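Side-chain contacts in FAD-dependent pyridine nucleotide-disulphide oxidoreductase (Desulfovibrio vulgaris, PDB 3IWA), which probably uses FAD to pass electrons from NADH or NADPH to a substrate that is not established: residues A[190-194]-A[195-199]; A[210-214]-A[215-219]; A[289-293]-A[294-298]; A[410-413]-A[414-418]; A[152-156]-A[157-161]. All blocks are in the same frame, centred on the assembly; numbering follows the deposited sequence.

Contact 1: A[190-194]-A[195-199]; sequences ELADQ and IMPGF
Q194 folds its side chain back over the peptide that follows it. Its CG stands between the backbone N and the carbonyl carbon (chi1 58°), which swings the amide toward the next residue. NE2 donates to I195 O at 3.1 Å, with an N-H...O angle of 158°. The oxygen lies close to the amide plane of Q194. NE2 also bonds T200 O, so two backbone carbonyls fix the rotation of this amide. The P197 ring packs over Q194 O and A192 CB. Its CD sits 3.3 Å from Q194 O, and its CG lies 3.9 Å from A192 CB. E190 and P197 run past each other in opposite directions, with E190 OE2 4.0 Å from P197 CG.

This is the loop that leaves strand 185-189 and leads into helix 202-214, in what is probably the NAD(P)H-binding Rossmann-type domain. E190 follows the end of the strand. Its chain bends at chi2 (60°) to bring the carboxylate round to A192 N. OE2 takes that N-H at 2.8 Å through its anti lone pair, which closes a small turn. OE1 accepts from G167 N in the probable GxGxxG turn. I195 points away from 190-194 and packs on L172 and T221.

Contact 2: A[210-214]-A[215-219]; sequences HDLEK and NDVVV
L212 and V217 meet on the buried side of this helix end, CB to CB at 3.9 Å. V219 CG2 lies 3.9 Å from L212 CD1, and these two side chains cross at about a right angle. L172 and V176 of helix 169-182 also pack on L212, and V188 packs on V217. The tight part therefore lies between helix 202-214 and the sheet, within the beta-alpha-beta unit formed with strands 185-189 and 218-220.

The backbone turns by a Schellman motif. V217 N bonds L212 O at 3.0 Å, and D216 N makes a weak bond to E213 O. D216 is the C-prime residue and has positive phi. E213 CA also makes a C-H...O contact with V217 O at 3.2 Å.

N215 brings its side chain back along the helix end. Its CG is anti to the carbonyl carbon (chi1 -65°), and ND2 reaches D211 O at 2.9 Å in the carbonyl plane. K214 runs beside N215, pointing the same way.

The side of E213 is open to solvent. Its OE2 accepts from a water at 3.1 Å. The same water accepts from V219 N at 2.8 Å, so it bridges the helix to the strand. E213 OE2 also pairs with R209.

K214 NZ forms a salt bridge with E346, N215 ND2 also bonds E346, and D211 takes backbone N-H groups of F345, E346 and G347. The chemistry implies that hydrogen bonds, a salt bridge and packing tie this helix end to the 344-347 loop, which links strands 340-343 and 348-353 of the dimerisation domain.

Contact 3: A[289-293]-A[294-298]; sequences IFAGG and DCVTI
A291 and V296 make the main apolar contact of this turn. A291 CB lies 3.5 Å from V296 CG1, tighter than usual for two carbons. The same CG1 is 3.5 Å from G292 N, so this methyl fits against the backbone just past the strand. It is anti to the carbonyl carbon (chi1 -55°). The other branch, CG2, stands between the backbone N and the carbonyl carbon. It lies 3.4 Å from G293 O and 3.9 Å from G292 CA. V296 thus straddles the turn with both methyls.

The sulfur contact is of another kind. C295 SG approaches G292 O at 3.2 Å. Its chi1 of 63° turns SG back to G292 O.

Backbone shape accounts for the rest. G293 has a positive phi of 86°, which favours glycine.

Polar links and packing join the turn to its surroundings. Q318 of helix 314-326 accepts from G293 N through OE1. I276 of the neighbouring strand packs on A291 and C295, and shares backbone bonds with C295 and T297.

Strand 289-291 is the outermost strand of the five-stranded parallel sheet, and the chain leaves it into strand 296-299. The sequence AGGDC here matches the glycine- and aspartate-containing turn found in the FAD-binding domain of this family, where the aspartate usually lies near the flavin's ribityl chain. No flavin is modelled here, so that role is only probable for D294.

Contact 4: A[410-413]-A[414-418]; sequences DALT and ARINA
The backbone from D410 to A418 is alpha-helical, with i to i+4 bonds such as I416 N to L412 O and N417 N to T413 O, both 2.8 Å, but at R415 the N-H bonds L412 O, three residues back, and A411 O is taken by the R415 guanidinium. This is helix 409-423 of the dimerisation domain.

On one face, L412 and I416 lie side by side and point the same way. L412 CD1 is 3.9 Å from I416 CG1. Both rest on S350 of the antiparallel sheet. L412 also touches L388, and I416 touches I402.

Another face meets the second subunit. T413 and N417 run in the same direction, with T413 CG2 4.0 Å from N417 ND2. N417 OD1 accepts from V438 N of the second subunit, and ND2 donates to A414 O of that subunit. A414 packs on A414 of the second subunit, in the dimer interface.

R415 bends at chi2 (45°) and chi3 (71°) and curls back over the preceding turn. NH2 forms a salt bridge with D448. The guanidinium holds A411 O side-on, nearly in its own plane, through NE at 3.0 Å and NH1 at 3.1 Å.

Contact 5: A[152-156]-A[157-161]; sequences HAISA and GEVSK
E158 closes a type II beta turn, S155 to E158, and its side chain folds back over the first residue of that turn. The turn lies at the surface, in the connection from helix 144-153 to strand 161-165. E158 N donates to S155 O at 3.2 Å. G157 sits in the third position with positive phi, which suits glycine.

I154 is buried and packs on L178 and W182 of helix 169-182. Its CG1 lies 4.3 Å from V159 CG2, a loose apolar touch, and I184 and D248 meet V159. After the turn, D248 takes the backbone N-H groups of S160 and K161, where the strand begins.

CB of E158 lies 3.3 Å from S155 O. CG is anti to the carbonyl carbon (chi1 -72°) and sits 3.2 Å from the same oxygen. From there the chain is extended, and CD passes 3.2 Å from S155 OG. The two carboxylate oxygens then part. OE2 lies 3.4 Å from I154 CA and takes a weak, long bond from S155 N. OE1 meets the hydroxyl: S155 OG donates a weak bond to E158 OE1 at 2.8 Å.

Overall arrangement
Contacts 1, 2 and 5 belong to one Rossmann-type domain, probably the one that binds NAD(P)H, built on the parallel sheet that includes strands 161-165, 185-189 and 218-220. Contacts 1 and 2 touch directly: I195 CG2 packs on V219 CG1 at 3.6 Å, and their centres are 15 Å apart. Contact 5 lies farther along the same domain, its nearest atoms about 9 Å from contact 2. Contact 3 runs from the other parallel sheet into a small mixed sheet, in what is probably the FAD domain, with its centre 36 Å from that of contact 2. Contact 4 is in the dimerisation domain, with nearest atoms about 9 Å from contact 1. No flavin or nucleotide is modelled.

Contact 1: A[190-194]-A[195-199]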
loop_
_atom_site.group_PDB
_atom_site.type_symbol
_atom_site.label_atom_id
_atom_site.label_comp_id
_atom_site.label_asym_id
_atom_site.label_seq_id
_atom_site.Cartn_x
_atom_site.Cartn_y
_atom_site.Cartn_z
ATOM N N GLU A 190 -3.321 -31.364 -7.605
ATOM C CA GLU A 190 -2.409 -30.467 -8.285
ATOM C C GLU A 190 -1.208 -31.258 -8.821
ATOM O O GLU A 190 -0.550 -32.004 -8.112
ATOM C CB GLU A 190 -1.986 -29.356 -7.322
ATOM C CG GLU A 190 -0.831 -28.464 -7.790
ATOM C CD GLU A 190 -1.114 -27.729 -9.067
ATOM O OE1 GLU A 190 -2.128 -27.015 -9.101
ATOM O OE2 GLU A 190 -0.326 -27.855 -10.032
ATOM N N LEU A 191 -0.938 -31.043 -10.086
ATOM C CA LEU A 191 0.177 -31.631 -10.772
ATOM C C LEU A 191 1.543 -31.138 -10.227
ATOM O O LEU A 191 2.436 -31.940 -9.967
ATOM C CB LEU A 191 0.006 -31.347 -12.259
ATOM C CG LEU A 191 1.089 -31.832 -13.220
ATOM C CD1 LEU A 191 1.031 -33.346 -13.362
ATOM C CD2 LEU A 191 0.927 -31.124 -14.587
ATOM N N ALA A 192 1.696 -29.833 -10.029
ATOM C CA ALA A 192 2.958 -29.275 -9.510
ATOM C C ALA A 192 3.191 -29.754 -8.077
ATOM O O ALA A 192 2.248 -30.142 -7.373
ATOM C CB ALA A 192 2.948 -27.742 -9.586
ATOM N N ASP A 193 4.439 -29.718 -7.629
ATOM C CA ASP A 193 4.767 -30.163 -6.262
ATOM C C ASP A 193 4.278 -29.224 -5.158
ATOM O O ASP A 193 4.624 -29.413 -3.987
ATOM C CB ASP A 193 6.274 -30.377 -6.115
ATOM C CG ASP A 193 7.088 -29.063 -6.218
ATOM O OD1 ASP A 193 6.501 -27.956 -6.114
ATOM O OD2 ASP A 193 8.338 -29.141 -6.395
ATOM N N GLN A 194 3.529 -28.189 -5.530
ATOM C CA GLN A 194 2.961 -27.298 -4.556
ATOM C C GLN A 194 1.648 -26.749 -5.087
ATOM O O GLN A 194 1.464 -26.668 -6.285
ATOM C CB GLN A 194 3.940 -26.142 -4.264
ATOM C CG GLN A 194 4.336 -25.317 -5.501
ATOM C CD GLN A 194 4.983 -23.979 -5.157
ATOM O OE1 GLN A 194 6.201 -23.872 -5.113
ATOM N NE2 GLN A 194 4.158 -22.965 -4.868
ATOM N N ILE A 195 0.742 -26.371 -4.191
ATOM C CA ILE A 195 -0.390 -25.547 -4.555
ATOM C C ILE A 195 0.087 -24.109 -4.744
ATOM O O ILE A 195 1.195 -23.751 -4.315
ATOM C CB ILE A 195 -1.531 -25.620 -3.510
ATOM C CG1 ILE A 195 -1.084 -25.051 -2.160
ATOM C CG2 ILE A 195 -2.089 -27.093 -3.415
ATOM C CD1 ILE A 195 -2.238 -24.715 -1.240
ATOM N N MET A 196 -0.754 -23.306 -5.402
ATOM C CA MET A 196 -0.431 -21.943 -5.843
ATOM C C MET A 196 0.920 -21.772 -6.575
ATOM O O MET A 196 1.614 -20.780 -6.355
ATOM C CB MET A 196 -0.523 -20.974 -4.664
ATOM C CG MET A 196 -1.935 -20.803 -4.111
ATOM S SD MET A 196 -3.016 -19.917 -5.204
ATOM C CE MET A 196 -2.707 -18.318 -4.524
ATOM N N PRO A 197 1.266 -22.694 -7.491
ATOM C CA PRO A 197 2.549 -22.539 -8.146
ATOM C C PRO A 197 2.619 -21.255 -8.959
ATOM O O PRO A 197 1.679 -20.915 -9.644
ATOM C CB PRO A 197 2.647 -23.778 -9.045
ATOM C CG PRO A 197 1.255 -24.296 -9.177
ATOM C CD PRO A 197 0.576 -23.917 -7.921
ATOM N N GLY A 198 3.726 -20.529 -8.831
ATOM C CA GLY A 198 3.877 -19.257 -9.516
ATOM C C GLY A 198 3.271 -18.061 -8.795
ATOM O O GLY A 198 3.484 -16.935 -9.230
ATOM N N PHE A 199 2.490 -18.294 -7.735
ATOM C CA PHE A 199 1.906 -17.217 -6.931
ATOM C C PHE A 199 2.530 -17.081 -5.526
ATOM O O PHE A 199 2.758 -15.958 -5.078
ATOM C CB PHE A 199 0.403 -17.406 -6.782
ATOM C CG PHE A 199 -0.399 -17.027 -8.021
ATOM C CD1 PHE A 199 -1.383 -16.051 -7.947
ATOM C CD2 PHE A 199 -0.178 -17.660 -9.248
ATOM C CE1 PHE A 199 -2.117 -15.699 -9.060
ATOM C CE2 PHE A 199 -0.911 -17.312 -10.377
ATOM C CZ PHE A 199 -1.883 -16.327 -10.280
#

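Contact 2: A[210-214]-A[215-219]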
loop_
_atom_site.group_PDB
_atom_site.type_symbol
_atom_site.label_atom_id
_atom_site.label_comp_id
_atom_site.label_asym_id
_atom_site.label_seq_id
_atom_site.Cartn_x
_atom_site.Cartn_y
_atom_site.Cartn_z
ATOM N N HIS A 210 -1.991 -25.899 4.791
ATOM C CA HIS A 210 -2.449 -26.296 6.127
ATOM C C HIS A 210 -3.802 -25.715 6.407
ATOM O O HIS A 210 -4.647 -26.395 6.982
ATOM C CB HIS A 210 -1.502 -25.852 7.241
ATOM C CG HIS A 210 -2.016 -26.142 8.628
ATOM N ND1 HIS A 210 -2.364 -25.147 9.520
ATOM C CD2 HIS A 210 -2.252 -27.317 9.266
ATOM C CE1 HIS A 210 -2.766 -25.695 10.654
ATOM N NE2 HIS A 210 -2.726 -27.009 10.520
ATOM N N ASP A 211 -4.000 -24.452 6.032
ATOM C CA ASP A 211 -5.291 -23.839 6.189
ATOM C C ASP A 211 -6.329 -24.736 5.538
ATOM O O ASP A 211 -7.377 -24.959 6.126
ATOM C CB ASP A 211 -5.329 -22.415 5.618
ATOM C CG ASP A 211 -6.653 -21.687 5.926
ATOM O OD1 ASP A 211 -7.659 -21.988 5.258
ATOM O OD2 ASP A 211 -6.713 -20.811 6.819
ATOM N N LEU A 212 -6.041 -25.279 4.353
ATOM C CA LEU A 212 -7.025 -26.133 3.675
ATOM C C LEU A 212 -7.227 -27.488 4.404
ATOM O O LEU A 212 -8.353 -27.912 4.633
ATOM C CB LEU A 212 -6.651 -26.386 2.213
ATOM C CG LEU A 212 -6.471 -25.207 1.246
ATOM C CD1 LEU A 212 -6.381 -25.781 -0.132
ATOM C CD2 LEU A 212 -7.591 -24.173 1.321
ATOM N N GLU A 213 -6.134 -28.158 4.739
ATOM C CA GLU A 213 -6.211 -29.479 5.325
ATOM C C GLU A 213 -6.830 -29.514 6.718
ATOM O O GLU A 213 -7.451 -30.506 7.092
ATOM C CB GLU A 213 -4.844 -30.107 5.378
ATOM C CG GLU A 213 -4.289 -30.398 4.025
ATOM C CD GLU A 213 -2.831 -30.747 4.092
ATOM O OE1 GLU A 213 -2.172 -30.274 5.044
ATOM O OE2 GLU A 213 -2.350 -31.485 3.198
ATOM N N LYS A 214 -6.676 -28.439 7.474
ATOM C CA LYS A 214 -7.201 -28.416 8.816
ATOM C C LYS A 214 -8.686 -28.054 8.811
ATOM O O LYS A 214 -9.391 -28.247 9.813
ATOM C CB LYS A 214 -6.353 -27.513 9.711
ATOM C CG LYS A 214 -6.971 -26.231 10.212
ATOM C CD LYS A 214 -5.943 -25.510 11.128
ATOM C CE LYS A 214 -6.556 -24.507 12.101
ATOM N NZ LYS A 214 -5.627 -23.317 12.279
ATOM N N ASN A 215 -9.170 -27.549 7.682
ATOM C CA ASN A 215 -10.606 -27.357 7.512
ATOM C C ASN A 215 -11.177 -28.400 6.533
ATOM O O ASN A 215 -12.121 -28.123 5.808
ATOM C CB ASN A 215 -10.917 -25.907 7.086
ATOM C CG ASN A 215 -10.550 -24.886 8.167
ATOM O OD1 ASN A 215 -11.420 -24.339 8.857
ATOM N ND2 ASN A 215 -9.262 -24.627 8.318
ATOM N N ASP A 216 -10.562 -29.586 6.520
ATOM C CA ASP A 216 -11.102 -30.790 5.869
ATOM C C ASP A 216 -10.991 -30.867 4.346
ATOM O O ASP A 216 -11.533 -31.794 3.735
ATOM C CB ASP A 216 -12.576 -30.994 6.232
ATOM C CG ASP A 216 -12.793 -31.245 7.703
ATOM O OD1 ASP A 216 -11.821 -31.359 8.478
ATOM O OD2 ASP A 216 -13.970 -31.362 8.085
ATOM N N VAL A 217 -10.324 -29.910 3.719
ATOM C CA VAL A 217 -10.020 -30.054 2.313
ATOM C C VAL A 217 -8.784 -30.938 2.224
ATOM O O VAL A 217 -7.758 -30.639 2.818
ATOM C CB VAL A 217 -9.789 -28.709 1.630
ATOM C CG1 VAL A 217 -9.330 -28.919 0.227
ATOM C CG2 VAL A 217 -11.054 -27.901 1.669
ATOM N N VAL A 218 -8.889 -32.044 1.505
ATOM C CA VAL A 218 -7.733 -32.867 1.242
ATOM C C VAL A 218 -6.993 -32.296 0.045
ATOM O O VAL A 218 -7.627 -31.900 -0.960
ATOM C CB VAL A 218 -8.154 -34.316 0.942
ATOM C CG1 VAL A 218 -6.926 -35.185 0.575
ATOM C CG2 VAL A 218 -8.928 -34.900 2.149
ATOM N N VAL A 219 -5.660 -32.292 0.127
ATOM C CA VAL A 219 -4.811 -31.796 -0.953
ATOM C C VAL A 219 -3.802 -32.821 -1.451
ATOM O O VAL A 219 -3.068 -33.392 -0.681
ATOM C CB VAL A 219 -4.072 -30.519 -0.509
ATOM C CG1 VAL A 219 -3.243 -29.956 -1.656
ATOM C CG2 VAL A 219 -5.074 -29.488 0.004
HETATM O O HOH W 1 -4.337 -33.611 2.225
#

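Contact 3: A[289-293]-A[294-298]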
loop_
_atom_site.group_PDB
_atom_site.type_symbol
_atom_site.label_atom_id
_atom_site.label_comp_id
_atom_site.label_asym_id
_atom_site.label_seq_id
_atom_site.Cartn_x
_atom_site.Cartn_y
_atom_site.Cartn_z
ATOM N N ILE A 289 -9.616 -1.872 -33.799
ATOM C CA ILE A 289 -10.016 -3.003 -32.983
ATOM C C ILE A 289 -9.219 -3.050 -31.690
ATOM O O ILE A 289 -8.000 -3.141 -31.724
ATOM C CB ILE A 289 -9.823 -4.318 -33.728
ATOM C CG1 ILE A 289 -10.626 -4.284 -35.060
ATOM C CG2 ILE A 289 -10.259 -5.464 -32.835
ATOM C CD1 ILE A 289 -10.512 -5.551 -35.890
ATOM N N PHE A 290 -9.943 -3.001 -30.570
ATOM C CA PHE A 290 -9.369 -3.070 -29.231
ATOM C C PHE A 290 -9.638 -4.464 -28.684
ATOM O O PHE A 290 -10.549 -5.111 -29.137
ATOM C CB PHE A 290 -10.003 -2.024 -28.278
ATOM C CG PHE A 290 -9.826 -0.574 -28.725
ATOM C CD1 PHE A 290 -10.749 0.020 -29.586
ATOM C CD2 PHE A 290 -8.759 0.180 -28.270
ATOM C CE1 PHE A 290 -10.588 1.333 -30.004
ATOM C CE2 PHE A 290 -8.570 1.496 -28.675
ATOM C CZ PHE A 290 -9.478 2.088 -29.540
ATOM N N ALA A 291 -8.855 -4.868 -27.676
ATOM C CA ALA A 291 -8.948 -6.145 -27.000
ATOM C C ALA A 291 -8.453 -5.959 -25.569
ATOM O O ALA A 291 -7.569 -5.158 -25.316
ATOM C CB ALA A 291 -8.093 -7.200 -27.724
ATOM N N GLY A 292 -9.039 -6.685 -24.635
ATOM C CA GLY A 292 -8.525 -6.739 -23.273
ATOM C C GLY A 292 -8.974 -7.986 -22.527
ATOM O O GLY A 292 -9.650 -8.850 -23.090
ATOM N N GLY A 293 -8.591 -8.074 -21.253
ATOM C CA GLY A 293 -9.059 -9.133 -20.364
ATOM C C GLY A 293 -8.155 -10.333 -20.538
ATOM O O GLY A 293 -6.970 -10.179 -20.793
ATOM N N ASP A 294 -8.716 -11.528 -20.429
ATOM C CA ASP A 294 -7.922 -12.762 -20.512
ATOM C C ASP A 294 -7.561 -13.238 -21.936
ATOM O O ASP A 294 -7.135 -14.384 -22.088
ATOM C CB ASP A 294 -8.682 -13.934 -19.878
ATOM C CG ASP A 294 -9.228 -13.641 -18.499
ATOM O OD1 ASP A 294 -8.800 -12.672 -17.832
ATOM O OD2 ASP A 294 -10.104 -14.433 -18.076
ATOM N N CYS A 295 -7.810 -12.431 -22.971
ATOM C CA CYS A 295 -7.497 -12.835 -24.340
ATOM C C CYS A 295 -6.278 -12.116 -24.881
ATOM O O CYS A 295 -5.863 -12.371 -26.008
ATOM C CB CYS A 295 -8.685 -12.634 -25.266
ATOM S SG CYS A 295 -9.330 -10.937 -25.542
ATOM N N VAL A 296 -5.676 -11.254 -24.059
ATOM C CA VAL A 296 -4.542 -10.455 -24.472
ATOM C C VAL A 296 -3.276 -10.748 -23.673
ATOM O O VAL A 296 -3.326 -11.279 -22.571
ATOM C CB VAL A 296 -4.856 -8.915 -24.368
ATOM C CG1 VAL A 296 -6.135 -8.543 -25.164
ATOM C CG2 VAL A 296 -5.015 -8.457 -22.901
ATOM N N THR A 297 -2.144 -10.380 -24.272
ATOM C CA THR A 297 -0.859 -10.251 -23.600
ATOM C C THR A 297 -0.530 -8.780 -23.429
ATOM O O THR A 297 -0.766 -8.004 -24.319
ATOM C CB THR A 297 0.342 -10.921 -24.364
ATOM O OG1 THR A 297 1.585 -10.639 -23.680
ATOM C CG2 THR A 297 0.458 -10.408 -25.823
ATOM N N ILE A 298 0.001 -8.424 -22.265
ATOM C CA ILE A 298 0.510 -7.084 -21.996
ATOM C C ILE A 298 1.863 -7.214 -21.276
ATOM O O ILE A 298 2.175 -8.250 -20.738
ATOM C CB ILE A 298 -0.410 -6.307 -21.090
ATOM C CG1 ILE A 298 -0.612 -7.066 -19.781
ATOM C CG2 ILE A 298 -1.727 -6.072 -21.772
ATOM C CD1 ILE A 298 -1.546 -6.405 -18.842
#

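Contact 4: A[410-413]-A[414-418]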
loop_
_atom_site.group_PDB
_atom_site.type_symbol
_atom_site.label_atom_id
_atom_site.label_comp_id
_atom_site.label_asym_id
_atom_site.label_seq_id
_atom_site.Cartn_x
_atom_site.Cartn_y
_atom_site.Cartn_z
ATOM N N ASP A 410 -6.676 -7.657 6.195
ATOM C CA ASP A 410 -6.433 -6.262 5.806
ATOM C C ASP A 410 -4.996 -5.820 6.148
ATOM O O ASP A 410 -4.359 -5.107 5.380
ATOM C CB ASP A 410 -7.493 -5.340 6.424
ATOM C CG ASP A 410 -8.902 -5.657 5.917
ATOM O OD1 ASP A 410 -9.026 -6.062 4.734
ATOM O OD2 ASP A 410 -9.871 -5.511 6.698
ATOM N N ALA A 411 -4.473 -6.283 7.273
ATOM C CA ALA A 411 -3.116 -5.911 7.666
ATOM C C ALA A 411 -2.072 -6.360 6.633
ATOM O O ALA A 411 -1.175 -5.610 6.328
ATOM C CB ALA A 411 -2.792 -6.447 9.072
ATOM N N LEU A 412 -2.214 -7.556 6.082
ATOM C CA LEU A 412 -1.307 -8.084 5.031
ATOM C C LEU A 412 -1.431 -7.371 3.676
ATOM O O LEU A 412 -0.441 -7.074 2.990
ATOM C CB LEU A 412 -1.628 -9.555 4.777
ATOM C CG LEU A 412 -0.918 -10.212 3.587
ATOM C CD1 LEU A 412 0.590 -10.224 3.849
ATOM C CD2 LEU A 412 -1.473 -11.641 3.352
ATOM N N THR A 413 -2.675 -7.177 3.286
ATOM C CA THR A 413 -3.038 -6.407 2.120
ATOM C C THR A 413 -2.351 -5.038 2.137
ATOM O O THR A 413 -1.753 -4.629 1.137
ATOM C CB THR A 413 -4.611 -6.347 1.991
ATOM O OG1 THR A 413 -5.043 -7.550 1.336
ATOM C CG2 THR A 413 -5.071 -5.196 1.195
ATOM N N ALA A 414 -2.370 -4.371 3.286
ATOM C CA ALA A 414 -1.710 -3.080 3.420
ATOM C C ALA A 414 -0.201 -3.124 3.173
ATOM O O ALA A 414 0.408 -2.131 2.750
ATOM C CB ALA A 414 -2.014 -2.455 4.814
ATOM N N ARG A 415 0.397 -4.264 3.478
ATOM C CA ARG A 415 1.813 -4.444 3.353
ATOM C C ARG A 415 2.086 -4.811 1.894
ATOM O O ARG A 415 2.969 -4.276 1.265
ATOM C CB ARG A 415 2.247 -5.563 4.317
ATOM C CG ARG A 415 3.061 -5.199 5.568
ATOM C CD ARG A 415 2.639 -4.015 6.418
ATOM N NE ARG A 415 1.432 -4.317 7.139
ATOM C CZ ARG A 415 1.096 -3.846 8.330
ATOM N NH1 ARG A 415 -0.069 -4.221 8.834
ATOM N NH2 ARG A 415 1.886 -3.025 9.028
ATOM N N ILE A 416 1.333 -5.739 1.336
ATOM C CA ILE A 416 1.520 -6.085 -0.082
ATOM C C ILE A 416 1.253 -4.903 -1.045
ATOM O O ILE A 416 1.973 -4.708 -2.033
ATOM C CB ILE A 416 0.618 -7.304 -0.482
ATOM C CG1 ILE A 416 1.000 -8.568 0.310
ATOM C CG2 ILE A 416 0.700 -7.564 -1.970
ATOM C CD1 ILE A 416 2.502 -8.959 0.286
ATOM N N ASN A 417 0.202 -4.123 -0.768
ATOM C CA ASN A 417 -0.131 -2.968 -1.616
ATOM C C ASN A 417 0.985 -1.972 -1.677
ATOM O O ASN A 417 1.280 -1.451 -2.737
ATOM C CB ASN A 417 -1.343 -2.215 -1.074
ATOM C CG ASN A 417 -2.665 -2.759 -1.583
ATOM O OD1 ASN A 417 -2.708 -3.662 -2.427
ATOM N ND2 ASN A 417 -3.762 -2.179 -1.084
ATOM N N ALA A 418 1.587 -1.694 -0.516
ATOM C CA ALA A 418 2.665 -0.711 -0.431
ATOM C C ALA A 418 3.736 -1.031 -1.426
ATOM O O ALA A 418 4.264 -0.129 -2.077
ATOM C CB ALA A 418 3.263 -0.641 0.984
#

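Contact 5: A[152-156]-A[157-161]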
loop_
_atom_site.group_PDB
_atom_site.type_symbol
_atom_site.label_atom_id
_atom_site.label_comp_id
_atom_site.label_asym_id
_atom_site.label_seq_id
_atom_site.Cartn_x
_atom_site.Cartn_y
_atom_site.Cartn_z
ATOM N N HIS A 152 -23.345 -20.530 -6.781
ATOM C CA HIS A 152 -24.760 -20.184 -6.541
ATOM C C HIS A 152 -25.746 -21.028 -7.367
ATOM O O HIS A 152 -26.956 -20.907 -7.184
ATOM C CB HIS A 152 -25.005 -18.663 -6.734
ATOM C CG HIS A 152 -24.340 -17.808 -5.688
ATOM N ND1 HIS A 152 -22.968 -17.691 -5.585
ATOM C CD2 HIS A 152 -24.852 -17.043 -4.690
ATOM C CE1 HIS A 152 -22.660 -16.889 -4.577
ATOM N NE2 HIS A 152 -23.786 -16.483 -4.014
ATOM N N ALA A 153 -25.244 -21.893 -8.246
ATOM C CA ALA A 153 -26.114 -22.833 -8.999
ATOM C C ALA A 153 -26.303 -24.157 -8.249
ATOM O O ALA A 153 -27.239 -24.919 -8.519
ATOM C CB ALA A 153 -25.550 -23.090 -10.398
ATOM N N ILE A 154 -25.378 -24.429 -7.329
ATOM C CA ILE A 154 -25.489 -25.556 -6.398
ATOM C C ILE A 154 -26.408 -25.152 -5.233
ATOM O O ILE A 154 -26.487 -23.967 -4.844
ATOM C CB ILE A 154 -24.096 -25.983 -5.835
ATOM C CG1 ILE A 154 -23.203 -26.516 -6.960
ATOM C CG2 ILE A 154 -24.237 -27.017 -4.699
ATOM C CD1 ILE A 154 -21.738 -26.338 -6.694
ATOM N N SER A 155 -27.098 -26.150 -4.696
ATOM C CA SER A 155 -27.934 -25.991 -3.507
ATOM C C SER A 155 -27.789 -27.235 -2.628
ATOM O O SER A 155 -27.180 -28.240 -3.037
ATOM C CB SER A 155 -29.407 -25.742 -3.890
ATOM O OG SER A 155 -29.958 -26.814 -4.643
ATOM N N ALA A 156 -28.344 -27.133 -1.422
ATOM C CA ALA A 156 -28.233 -28.157 -0.378
ATOM C C ALA A 156 -28.528 -29.565 -0.914
ATOM O O ALA A 156 -29.540 -29.777 -1.586
ATOM C CB ALA A 156 -29.192 -27.802 0.808
ATOM N N GLY A 157 -27.618 -30.501 -0.648
ATOM C CA GLY A 157 -27.838 -31.915 -0.932
ATOM C C GLY A 157 -27.653 -32.347 -2.378
ATOM O O GLY A 157 -27.912 -33.506 -2.704
ATOM N N GLU A 158 -27.211 -31.432 -3.246
ATOM C CA GLU A 158 -27.038 -31.727 -4.686
ATOM C C GLU A 158 -25.731 -32.467 -5.009
ATOM O O GLU A 158 -25.703 -33.364 -5.857
ATOM C CB GLU A 158 -27.034 -30.435 -5.502
ATOM C CG GLU A 158 -28.358 -29.721 -5.648
ATOM C CD GLU A 158 -28.325 -28.649 -6.759
ATOM O OE1 GLU A 158 -29.400 -28.095 -7.096
ATOM O OE2 GLU A 158 -27.226 -28.363 -7.299
ATOM N N VAL A 159 -24.652 -32.040 -4.354
ATOM C CA VAL A 159 -23.300 -32.551 -4.604
ATOM C C VAL A 159 -22.783 -33.256 -3.344
ATOM O O VAL A 159 -22.952 -32.767 -2.239
ATOM C CB VAL A 159 -22.344 -31.404 -5.026
ATOM C CG1 VAL A 159 -20.926 -31.916 -5.213
ATOM C CG2 VAL A 159 -22.838 -30.747 -6.309
ATOM N N SER A 160 -22.176 -34.420 -3.526
ATOM C CA SER A 160 -21.647 -35.200 -2.421
ATOM C C SER A 160 -20.145 -35.074 -2.429
ATOM O O SER A 160 -19.537 -34.755 -1.407
ATOM C CB SER A 160 -22.047 -36.689 -2.542
ATOM O OG SER A 160 -21.391 -37.487 -1.546
ATOM N N LYS A 161 -19.538 -35.328 -3.587
ATOM C CA LYS A 161 -18.090 -35.206 -3.697
ATOM C C LYS A 161 -17.631 -34.327 -4.857
ATOM O O LYS A 161 -18.056 -34.506 -6.006
ATOM C CB LYS A 161 -17.449 -36.586 -3.760
ATOM C CG LYS A 161 -17.645 -37.410 -2.473
ATOM C CD LYS A 161 -16.481 -38.353 -2.185
ATOM C CE LYS A 161 -16.623 -38.999 -0.806
ATOM N NZ LYS A 161 -17.004 -40.432 -0.879
#